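Local atomic coordinates of beta-galactosidase (Bacillus circulans, PDB entry 4MAD), a protein that probably hydrolyses terminal non-reducing beta-D-galactose residues in beta-D-galactosides. Residues E534-V539 against E577-H582. Residues are numbered along the deposited sequence; the frame is centred on the assembly and turned at random.
Sequences EWTKGV and ELHKHH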
# COMPACT_ATOMS: atom_id res chain seq x y z
N GLU A 534 -19.66 -8.15 -11.80
CA GLU A 534 -20.47 -7.62 -12.89
C GLU A 534 -19.93 -6.32 -13.49
O GLU A 534 -20.17 -6.05 -14.61
CB GLU A 534 -21.95 -7.48 -12.54
CG GLU A 534 -22.81 -7.20 -13.76
CD GLU A 534 -24.29 -6.93 -13.50
OE1 GLU A 534 -24.70 -6.66 -12.38
OE2 GLU A 534 -25.04 -6.98 -14.46
N TRP A 535 -19.27 -5.53 -12.68
CA TRP A 535 -18.81 -4.21 -13.01
C TRP A 535 -17.46 -4.26 -13.72
O TRP A 535 -16.96 -5.31 -13.97
CB TRP A 535 -18.80 -3.33 -11.77
CG TRP A 535 -20.20 -3.09 -11.25
CD1 TRP A 535 -20.98 -3.94 -10.55
CD2 TRP A 535 -20.96 -1.90 -11.42
NE1 TRP A 535 -22.17 -3.38 -10.34
CE2 TRP A 535 -22.18 -2.11 -10.83
CE3 TRP A 535 -20.72 -0.69 -12.05
CZ2 TRP A 535 -23.17 -1.15 -10.81
CZ3 TRP A 535 -21.71 0.26 -12.03
CH2 TRP A 535 -22.92 0.02 -11.44
N THR A 536 -16.93 -3.10 -14.08
CA THR A 536 -15.72 -3.07 -14.86
C THR A 536 -14.46 -2.48 -14.21
O THR A 536 -13.50 -3.16 -14.06
CB THR A 536 -15.98 -2.48 -16.27
OG1 THR A 536 -16.81 -3.36 -17.00
CG2 THR A 536 -14.71 -2.27 -17.00
N LYS A 537 -14.49 -1.22 -13.85
CA LYS A 537 -13.42 -0.63 -13.11
C LYS A 537 -13.87 0.55 -12.31
O LYS A 537 -14.62 1.36 -12.78
CB LYS A 537 -12.29 -0.25 -14.02
CG LYS A 537 -11.03 0.20 -13.31
CD LYS A 537 -9.88 0.36 -14.23
CE LYS A 537 -8.55 0.31 -13.56
NZ LYS A 537 -8.39 1.28 -12.53
N GLY A 538 -13.36 0.64 -11.11
CA GLY A 538 -13.72 1.74 -10.25
C GLY A 538 -13.32 1.64 -8.82
O GLY A 538 -12.37 1.03 -8.53
N VAL A 539 -14.03 2.35 -7.97
CA VAL A 539 -13.85 2.34 -6.55
C VAL A 539 -15.20 2.34 -5.83
O VAL A 539 -16.20 2.63 -6.41
CB VAL A 539 -13.04 3.54 -6.08
CG1 VAL A 539 -11.65 3.47 -6.62
CG2 VAL A 539 -13.70 4.80 -6.46
N GLU A 577 -18.00 3.96 -11.14
CA GLU A 577 -17.63 3.08 -12.19
C GLU A 577 -17.22 3.87 -13.41
O GLU A 577 -17.87 4.76 -13.79
CB GLU A 577 -18.75 2.14 -12.56
CG GLU A 577 -18.67 1.62 -13.93
CD GLU A 577 -17.63 0.51 -14.11
OE1 GLU A 577 -17.47 -0.32 -13.21
OE2 GLU A 577 -16.98 0.48 -15.16
N LEU A 578 -16.07 3.51 -13.93
CA LEU A 578 -15.44 4.17 -15.05
C LEU A 578 -16.01 3.94 -16.42
O LEU A 578 -15.98 4.78 -17.22
CB LEU A 578 -13.92 3.94 -15.07
CG LEU A 578 -13.15 4.37 -13.85
CD1 LEU A 578 -11.66 4.16 -13.99
CD2 LEU A 578 -13.50 5.73 -13.44
N HIS A 579 -16.44 2.73 -16.70
CA HIS A 579 -16.81 2.39 -18.04
C HIS A 579 -18.19 1.83 -18.32
O HIS A 579 -18.88 2.30 -19.19
CB HIS A 579 -15.84 1.35 -18.56
CG HIS A 579 -14.44 1.81 -18.58
ND1 HIS A 579 -13.96 2.66 -19.54
CD2 HIS A 579 -13.40 1.55 -17.75
CE1 HIS A 579 -12.69 2.91 -19.30
NE2 HIS A 579 -12.33 2.25 -18.23
N LYS A 580 -18.51 0.76 -17.62
CA LYS A 580 -19.70 0.01 -17.93
C LYS A 580 -20.59 -0.08 -16.71
O LYS A 580 -20.18 -0.51 -15.73
CB LYS A 580 -19.35 -1.36 -18.42
CG LYS A 580 -18.68 -1.37 -19.74
CD LYS A 580 -18.27 -2.76 -20.06
CE LYS A 580 -17.72 -2.96 -21.43
NZ LYS A 580 -17.21 -4.32 -21.56
N HIS A 581 -21.83 0.35 -16.85
CA HIS A 581 -22.71 0.56 -15.74
C HIS A 581 -23.81 -0.50 -15.63
O HIS A 581 -24.20 -1.06 -16.59
CB HIS A 581 -23.31 1.96 -15.86
CG HIS A 581 -22.28 3.02 -16.02
ND1 HIS A 581 -21.49 3.44 -14.99
CD2 HIS A 581 -21.85 3.69 -17.11
CE1 HIS A 581 -20.62 4.32 -15.43
NE2 HIS A 581 -20.84 4.50 -16.71
N HIS A 582 -24.27 -0.74 -14.42
CA HIS A 582 -25.23 -1.78 -14.13
C HIS A 582 -26.18 -1.32 -13.03
O HIS A 582 -26.05 -0.23 -12.57
CB HIS A 582 -24.53 -3.10 -13.79
CG HIS A 582 -23.65 -3.57 -14.90
ND1 HIS A 582 -22.31 -3.31 -14.95
CD2 HIS A 582 -23.95 -4.21 -16.04
CE1 HIS A 582 -21.81 -3.79 -16.07
NE2 HIS A 582 -22.79 -4.34 -16.74
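One face of the W535 indole carries H582, whose CB lies 3.7 Å above the ring plane, displaced toward the rim; the imidazole turns an edge to that face, T-shaped with planes at 82°. The H582 ring takes E534 on one face: CG sits over its centre, and with CG anti to the backbone N (chi1 -168°) and the chain extended beyond it, the carboxylate stacks on the ring, tilted from parallel. At the indole edge, in plane, lies CG of E577, while E577 CB comes within 3.5 Å of W535 CE3. A bend at chi2 (77°) then carries the E577 carboxylate in among backbone amides. E577 OE1 accepts T536 N from above the carboxylate plane (3.0 Å) and K537 N through its syn lone pair, with Y550 OH as a further hydrogen-bond partner; E577 OE2 takes H579 N on its anti lone pair (2.8 Å) and K580 N from above the plane.

The setting is the antiparallel sheet of the galactose-binding domain, where strands 537-542 and 569-577 are neighbours and G538 and E577 form a non-hydrogen-bonded pair. Beside it, L578 N meets K537 O at 2.8 Å, nearly along the C=O axis. An alanine in place of E577 would remove the buried carboxylate and would probably cost the amides of T536, K537, H579 and K580 this partner and loosen the loop 578-580 against T536-K537. T536 OG1, hydrogen-bonded to E552, also rests 3.4 Å from K580 CD.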